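PDB 4ZOB: Lin1840 protein from Listeria innocua serovar 6a, which probably hydrolyses terminal, non-reducing beta-D-glucosyl residues to release beta-D-glucose, as a family 3 glycoside hydrolase. Local coordinates for residues A[136-141]-A[190-195]; A[147-152]-A[471-476]. The protein carries 1 engineered substitution. One frame throughout, in Å; residues are numbered along the deposited sequence.

Interaction 1 of 2, residues A[136-141]-A[190-195]; sequences SPMLDL and VKHFAA. With LGC (D-glucono-1,5-lactone), chain C.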
loop_
_atom_site.group_PDB
_atom_site.type_symbol
_atom_site.label_atom_id
_atom_site.label_comp_id
_atom_site.label_asym_id
_atom_site.label_seq_id
_atom_site.Cartn_x
_atom_site.Cartn_y
_atom_site.Cartn_z
ATOM N N SER A 136 -8.047 -21.495 14.365
ATOM C CA SER A 136 -8.745 -21.315 13.068
ATOM C C SER A 136 -10.227 -21.005 13.386
ATOM O O SER A 136 -10.757 -21.531 14.359
ATOM C CB SER A 136 -8.616 -22.612 12.256
ATOM O OG SER A 136 -9.590 -22.806 11.281
ATOM N N PRO A 137 -10.919 -20.167 12.578
ATOM C CA PRO A 137 -10.603 -19.585 11.267
ATOM C C PRO A 137 -9.663 -18.395 11.318
ATOM O O PRO A 137 -9.669 -17.627 12.277
ATOM C CB PRO A 137 -11.977 -19.101 10.753
ATOM C CG PRO A 137 -12.733 -18.745 11.985
ATOM C CD PRO A 137 -12.249 -19.716 13.057
ATOM N N MET A 138 -8.890 -18.248 10.247
ATOM C CA MET A 138 -8.034 -17.113 10.049
ATOM C C MET A 138 -8.905 -16.173 9.206
ATOM O O MET A 138 -9.305 -16.521 8.079
ATOM C CB MET A 138 -6.734 -17.557 9.355
ATOM C CG MET A 138 -5.729 -16.437 9.119
ATOM S SD MET A 138 -6.172 -15.347 7.746
ATOM C CE MET A 138 -4.548 -14.692 7.361
ATOM N N LEU A 139 -9.247 -15.021 9.789
ATOM C CA LEU A 139 -10.232 -14.124 9.223
ATOM C C LEU A 139 -9.717 -12.748 8.791
ATOM O O LEU A 139 -10.470 -11.787 8.688
ATOM C CB LEU A 139 -11.403 -13.978 10.180
ATOM C CG LEU A 139 -12.218 -15.263 10.244
ATOM C CD1 LEU A 139 -13.344 -15.035 11.205
ATOM C CD2 LEU A 139 -12.775 -15.714 8.918
ATOM N N ASP A 140 -8.434 -12.697 8.457
ATOM C CA ASP A 140 -7.797 -11.486 7.971
ATOM C C ASP A 140 -8.098 -11.257 6.482
ATOM O O ASP A 140 -7.768 -12.069 5.617
ATOM C CB ASP A 140 -6.278 -11.501 8.228
ATOM C CG ASP A 140 -5.901 -12.045 9.609
ATOM O OD1 ASP A 140 -6.587 -11.767 10.637
ATOM O OD2 ASP A 140 -4.867 -12.753 9.662
ATOM N N LEU A 141 -8.733 -10.122 6.213
ATOM C CA LEU A 141 -8.937 -9.631 4.861
ATOM C C LEU A 141 -7.603 -9.411 4.155
ATOM O O LEU A 141 -6.681 -8.800 4.718
ATOM C CB LEU A 141 -9.668 -8.307 4.901
ATOM C CG LEU A 141 -10.234 -7.878 3.558
ATOM C CD1 LEU A 141 -11.577 -8.541 3.351
ATOM C CD2 LEU A 141 -10.381 -6.370 3.541
ATOM N N VAL A 190 -10.700 -17.467 16.762
ATOM C CA VAL A 190 -10.594 -16.531 15.628
ATOM C C VAL A 190 -9.249 -15.813 15.618
ATOM O O VAL A 190 -8.782 -15.370 16.676
ATOM C CB VAL A 190 -11.705 -15.490 15.741
ATOM C CG1 VAL A 190 -11.339 -14.170 15.050
ATOM C CG2 VAL A 190 -12.985 -16.090 15.215
ATOM N N LYS A 191 -8.628 -15.677 14.443
ATOM C CA LYS A 191 -7.385 -14.876 14.342
ATOM C C LYS A 191 -7.313 -14.121 13.042
ATOM O O LYS A 191 -8.067 -14.447 12.151
ATOM C CB LYS A 191 -6.160 -15.777 14.488
ATOM C CG LYS A 191 -6.065 -16.908 13.469
ATOM C CD LYS A 191 -4.993 -17.930 13.851
ATOM C CE LYS A 191 -4.528 -18.733 12.653
ATOM N NZ LYS A 191 -3.547 -19.739 13.109
ATOM N N HIS A 192 -6.440 -13.116 12.894
ATOM C CA HIS A 192 -5.596 -12.526 13.942
ATOM C C HIS A 192 -6.139 -11.117 14.213
ATOM O O HIS A 192 -6.182 -10.282 13.286
ATOM C CB HIS A 192 -4.142 -12.425 13.471
ATOM C CG HIS A 192 -3.579 -13.707 12.971
ATOM N ND1 HIS A 192 -3.823 -14.180 11.703
ATOM C CD2 HIS A 192 -2.823 -14.641 13.587
ATOM C CE1 HIS A 192 -3.235 -15.352 11.557
ATOM N NE2 HIS A 192 -2.627 -15.656 12.690
ATOM N N PHE A 193 -6.535 -10.861 15.460
ATOM C CA PHE A 193 -7.202 -9.601 15.826
ATOM C C PHE A 193 -6.145 -8.517 16.054
ATOM O O PHE A 193 -5.409 -8.635 17.033
ATOM C CB PHE A 193 -8.051 -9.798 17.101
ATOM C CG PHE A 193 -9.218 -8.871 17.197
ATOM C CD1 PHE A 193 -10.320 -9.069 16.417
ATOM C CD2 PHE A 193 -9.196 -7.796 18.062
ATOM C CE1 PHE A 193 -11.407 -8.200 16.491
ATOM C CE2 PHE A 193 -10.257 -6.920 18.137
ATOM C CZ PHE A 193 -11.370 -7.124 17.355
ATOM N N ALA A 194 -6.009 -7.504 15.172
ATOM C CA ALA A 194 -6.798 -7.345 13.936
ATOM C C ALA A 194 -6.002 -6.760 12.765
ATOM O O ALA A 194 -4.946 -6.157 12.947
ATOM C CB ALA A 194 -8.018 -6.479 14.198
ATOM N N ALA A 195 -6.529 -6.974 11.566
ATOM C CA ALA A 195 -6.066 -6.272 10.330
ATOM C C ALA A 195 -4.655 -6.689 9.864
ATOM O O ALA A 195 -3.971 -5.950 9.116
ATOM C CB ALA A 195 -6.142 -4.753 10.514
HETATM C C1 LGC C . 2.210 -18.255 14.821
HETATM C C2 LGC C . 1.066 -17.864 13.930
HETATM O O5 LGC C . 2.109 -19.423 15.671
HETATM O O1 LGC C . 3.268 -17.613 14.838
HETATM O O2 LGC C . 0.989 -16.456 13.945
HETATM C C3 LGC C . -0.302 -18.326 14.408
HETATM O O3 LGC C . -1.285 -18.137 13.345
HETATM C C4 LGC C . -0.173 -19.761 14.980
HETATM O O4 LGC C . -1.425 -20.238 15.468
HETATM C C5 LGC C . 0.810 -19.748 16.131
HETATM C C6 LGC C . 0.915 -21.108 16.845
HETATM O O6 LGC C . 0.906 -22.183 15.914
#
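Backbone pairing joins Met138 to Lys191 in a single beta bridge, which keeps the loop after strand 133-134 beside strand 187-193 of the TIM-barrel domain. Lys191 N gives its hydrogen to Pro137 O at 3.1 Å, and Leu139 N bonds to Lys191 O at 2.7 Å, with the N-H pointing almost straight at the oxygen (176°). The peptide bond between Lys191 and His192 is cis, and these two neighbours both send their side chains to the bound lactone.

Asp140 adds a second, side-chain set of bonds. Both carboxylate oxygens are engaged by one residue: Asp140 OD1 accepts from His192 N at 2.6 Å and Asp140 OD2 from His192 ND1 at 2.7 Å. The ND1 bond uses the syn lone pair of OD2 and lies near the imidazole plane, although the carboxylate is turned 39° from the ring. Tyr223 OH, on helix 221-228, also bonds to OD1.

Apolar contacts lie alongside these bonds. Met138 CG approaches the His192 ring obliquely, 3.7 Å from CE1, while Pro137 CG and Leu139 CD1 both reach Val190 CG2. From the preceding residue, Lys191 CB sits over one face of the same imidazole, near its rim.

The two polar ends converge on the gluconolactone. CG of Lys191 lies between its backbone N and carbonyl carbon (chi1 58°), and from there the chain runs extended to bring NZ to lactone O3 at 2.8 Å, with a weaker bond to O4. Lys191 NZ is held also by Phe135 O. His192 NE2 meets the same O3 at 2.9 Å.

Chemically, Asp140 is a second-shell residue: by gripping both the backbone N and ND1 of His192 it fixes the rotation of the ring, so that NE2 is presented to the O3 hydroxyl of the sugar-like ligand.

Interaction 2 of 2, residues A[147-152]-A[471-476]; sequences WGRVME and GGEAGS. With LGC (D-glucono-1,5-lactone), chain C.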
loop_
_atom_site.group_PDB
_atom_site.type_symbol
_atom_site.label_atom_id
_atom_site.label_comp_id
_atom_site.label_asym_id
_atom_site.label_seq_id
_atom_site.Cartn_x
_atom_site.Cartn_y
_atom_site.Cartn_z
ATOM N N TRP A 147 1.973 -11.380 0.388
ATOM C CA TRP A 147 1.986 -11.889 1.740
ATOM C C TRP A 147 1.769 -13.416 1.740
ATOM O O TRP A 147 0.824 -13.940 1.112
ATOM C CB TRP A 147 0.913 -11.167 2.532
ATOM C CG TRP A 147 0.945 -11.327 4.010
ATOM C CD1 TRP A 147 2.023 -11.157 4.867
ATOM C CD2 TRP A 147 -0.166 -11.611 4.826
ATOM N NE1 TRP A 147 1.622 -11.351 6.161
ATOM C CE2 TRP A 147 0.275 -11.622 6.153
ATOM C CE3 TRP A 147 -1.504 -11.870 4.563
ATOM C CZ2 TRP A 147 -0.582 -11.913 7.208
ATOM C CZ3 TRP A 147 -2.348 -12.151 5.611
ATOM C CH2 TRP A 147 -1.895 -12.168 6.908
ATOM N N GLY A 148 2.639 -14.142 2.441
ATOM C CA GLY A 148 2.585 -15.615 2.362
ATOM C C GLY A 148 1.299 -16.183 2.928
ATOM O O GLY A 148 0.825 -17.240 2.513
ATOM N N ARG A 149 0.709 -15.431 3.846
ATOM C CA ARG A 149 -0.439 -15.890 4.625
ATOM C C ARG A 149 -1.801 -15.700 3.961
ATOM O O ARG A 149 -2.823 -15.967 4.597
ATOM C CB ARG A 149 -0.428 -15.189 5.969
ATOM C CG ARG A 149 0.969 -15.140 6.576
ATOM C CD ARG A 149 0.951 -14.990 8.071
ATOM N NE ARG A 149 0.202 -16.082 8.700
ATOM C CZ ARG A 149 0.277 -16.462 9.977
ATOM N NH1 ARG A 149 1.098 -15.868 10.824
ATOM N NH2 ARG A 149 -0.513 -17.452 10.409
ATOM N N VAL A 150 -1.821 -15.238 2.705
ATOM C CA VAL A 150 -3.079 -15.144 1.958
ATOM C C VAL A 150 -3.709 -16.524 1.823
ATOM O O VAL A 150 -4.936 -16.646 1.739
ATOM C CB VAL A 150 -2.956 -14.441 0.585
ATOM C CG1 VAL A 150 -2.633 -12.980 0.771
ATOM C CG2 VAL A 150 -1.942 -15.075 -0.355
ATOM N N MET A 151 -2.857 -17.553 1.900
ATOM C CA MET A 151 -3.283 -18.961 1.912
ATOM C C MET A 151 -4.289 -19.314 3.003
ATOM O O MET A 151 -5.162 -20.168 2.778
ATOM C CB MET A 151 -2.079 -19.944 1.916
ATOM C CG MET A 151 -1.197 -19.967 3.152
ATOM S SD MET A 151 -0.853 -21.602 3.877
ATOM C CE MET A 151 -2.555 -22.073 4.222
ATOM N N GLU A 152 -4.201 -18.633 4.134
ATOM C CA GLU A 152 -5.021 -18.945 5.318
ATOM C C GLU A 152 -6.328 -18.186 5.363
ATOM O O GLU A 152 -7.182 -18.541 6.182
ATOM C CB GLU A 152 -4.277 -18.655 6.621
ATOM C CG GLU A 152 -2.874 -19.192 6.686
ATOM C CD GLU A 152 -2.001 -18.522 7.734
ATOM O OE1 GLU A 152 -2.382 -18.431 8.955
ATOM O OE2 GLU A 152 -0.876 -18.128 7.325
ATOM N N GLY A 471 5.203 -19.888 0.663
ATOM C CA GLY A 471 4.120 -19.141 1.275
ATOM C C GLY A 471 3.896 -19.593 2.705
ATOM O O GLY A 471 4.785 -20.175 3.328
ATOM N N GLY A 472 2.696 -19.351 3.219
ATOM C CA GLY A 472 2.453 -19.457 4.637
ATOM C C GLY A 472 3.207 -18.389 5.422
ATOM O O GLY A 472 3.541 -17.346 4.876
ATOM N N GLU A 473 3.463 -18.639 6.707
ATOM C CA GLU A 473 3.964 -17.601 7.582
ATOM C C GLU A 473 5.414 -17.276 7.200
ATOM O O GLU A 473 6.204 -18.187 6.991
ATOM C CB GLU A 473 3.849 -17.969 9.075
ATOM C CG GLU A 473 4.398 -16.849 9.977
ATOM C CD GLU A 473 4.295 -17.079 11.479
ATOM O OE1 GLU A 473 3.619 -18.019 11.912
ATOM O OE2 GLU A 473 4.916 -16.295 12.228
ATOM N N ALA A 474 5.734 -15.982 7.087
ATOM C CA ALA A 474 7.091 -15.538 6.774
ATOM C C ALA A 474 7.626 -16.069 5.425
ATOM O O ALA A 474 8.873 -16.185 5.200
ATOM C CB ALA A 474 8.044 -15.883 7.916
ATOM N N GLY A 475 6.668 -16.381 4.548
ATOM C CA GLY A 475 6.910 -16.639 3.143
ATOM C C GLY A 475 6.398 -15.513 2.258
ATOM O O GLY A 475 5.553 -15.736 1.377
ATOM N N SER A 476 6.919 -14.301 2.489
ATOM C CA SER A 476 6.608 -13.161 1.638
ATOM C C SER A 476 7.421 -13.229 0.346
ATOM O O SER A 476 8.631 -13.535 0.374
ATOM C CB SER A 476 6.893 -11.839 2.367
ATOM O OG SER A 476 5.908 -11.561 3.364
HETATM C C1 LGC C . 2.210 -18.255 14.821
HETATM C C2 LGC C . 1.066 -17.864 13.930
HETATM O O5 LGC C . 2.109 -19.423 15.671
HETATM O O1 LGC C . 3.268 -17.613 14.838
HETATM O O2 LGC C . 0.989 -16.456 13.945
HETATM C C3 LGC C . -0.302 -18.326 14.408
HETATM O O3 LGC C . -1.285 -18.137 13.345
HETATM C C4 LGC C . -0.173 -19.761 14.980
HETATM O O4 LGC C . -1.425 -20.238 15.468
HETATM C C5 LGC C . 0.810 -19.748 16.131
HETATM C C6 LGC C . 0.915 -21.108 16.845
HETATM O O6 LGC C . 0.906 -22.183 15.914
HETATM O O HOH W 1 4.694 -14.024 4.604
#
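Arg149 and Glu473 run side by side and point the same way at the bound lactone, one from a 3-10 turn of the TIM-barrel-like domain, the other from a type II beta turn (Gly472 to Gly475) in the second domain of this family 3 fold. Arg149 reaches the ligand with two nitrogens, NH1 to O2 at 3.2 Å and NH2 to O3 at 3.1 Å. Glu473 OE1 lies 3.0 Å from lactone O1. The guanidinium is nearly parallel to the Glu473 carboxylate (13° between planes), and Glu473 CB lies over one face, toward the rim. Glu473 OE1 stands 3.5 Å from Arg149 NH1 but well out of the guanidinium plane, an attraction of charges alone.

Behind this first shell, Glu152 holds the guanidinium side-on: OE1 takes Arg149 NH2 in plane at 2.6 Å, and OE2 takes Arg149 NE at 2.7 Å, tilted 20° from that plane. The bend of the arginine chain at chi3 (58°) turns its head group to serve Glu152 and the lactone together. Tyr196 OH bonds to Arg149 NH1, and Tyr205 OH to Glu473 OE2. Arg582 of the second subunit bonds to Glu473 O and probably helps to place the turn.

Farther back, glycine backbones meet. Gly472 N makes a weak bond to Gly148 O at 2.9 Å, Gly148 CA comes close to the carbonyl oxygens of Gly472 and Gly475, and Met151 CG packs on Gly472. Ser476 OG, also bonded to Gly202 O, receives a hydrogen from a water at 3.0 Å; that water accepts from Gly148 N.

Interactions 1 and 2 lie about 13 Å apart between centres and converge on one gluconolactone. Its O3 is the shared point: Lys191 and His192 of interaction 1 and Arg149 of interaction 2 all bond to it, and Asp91 and Asp270 also bond to the lactone. The two contacts also touch directly, with His192 NE2 3.6 Å from Arg149 NH2 and Met138 CB 3.4 Å from Glu152 O. The methyl CE of Met138 packs 3.7 Å from Trp147 CH2. Residues of both contacts line the barrel side of the lactone site, and residues 471-476 bring Glu473 of the C-terminal domain beside it.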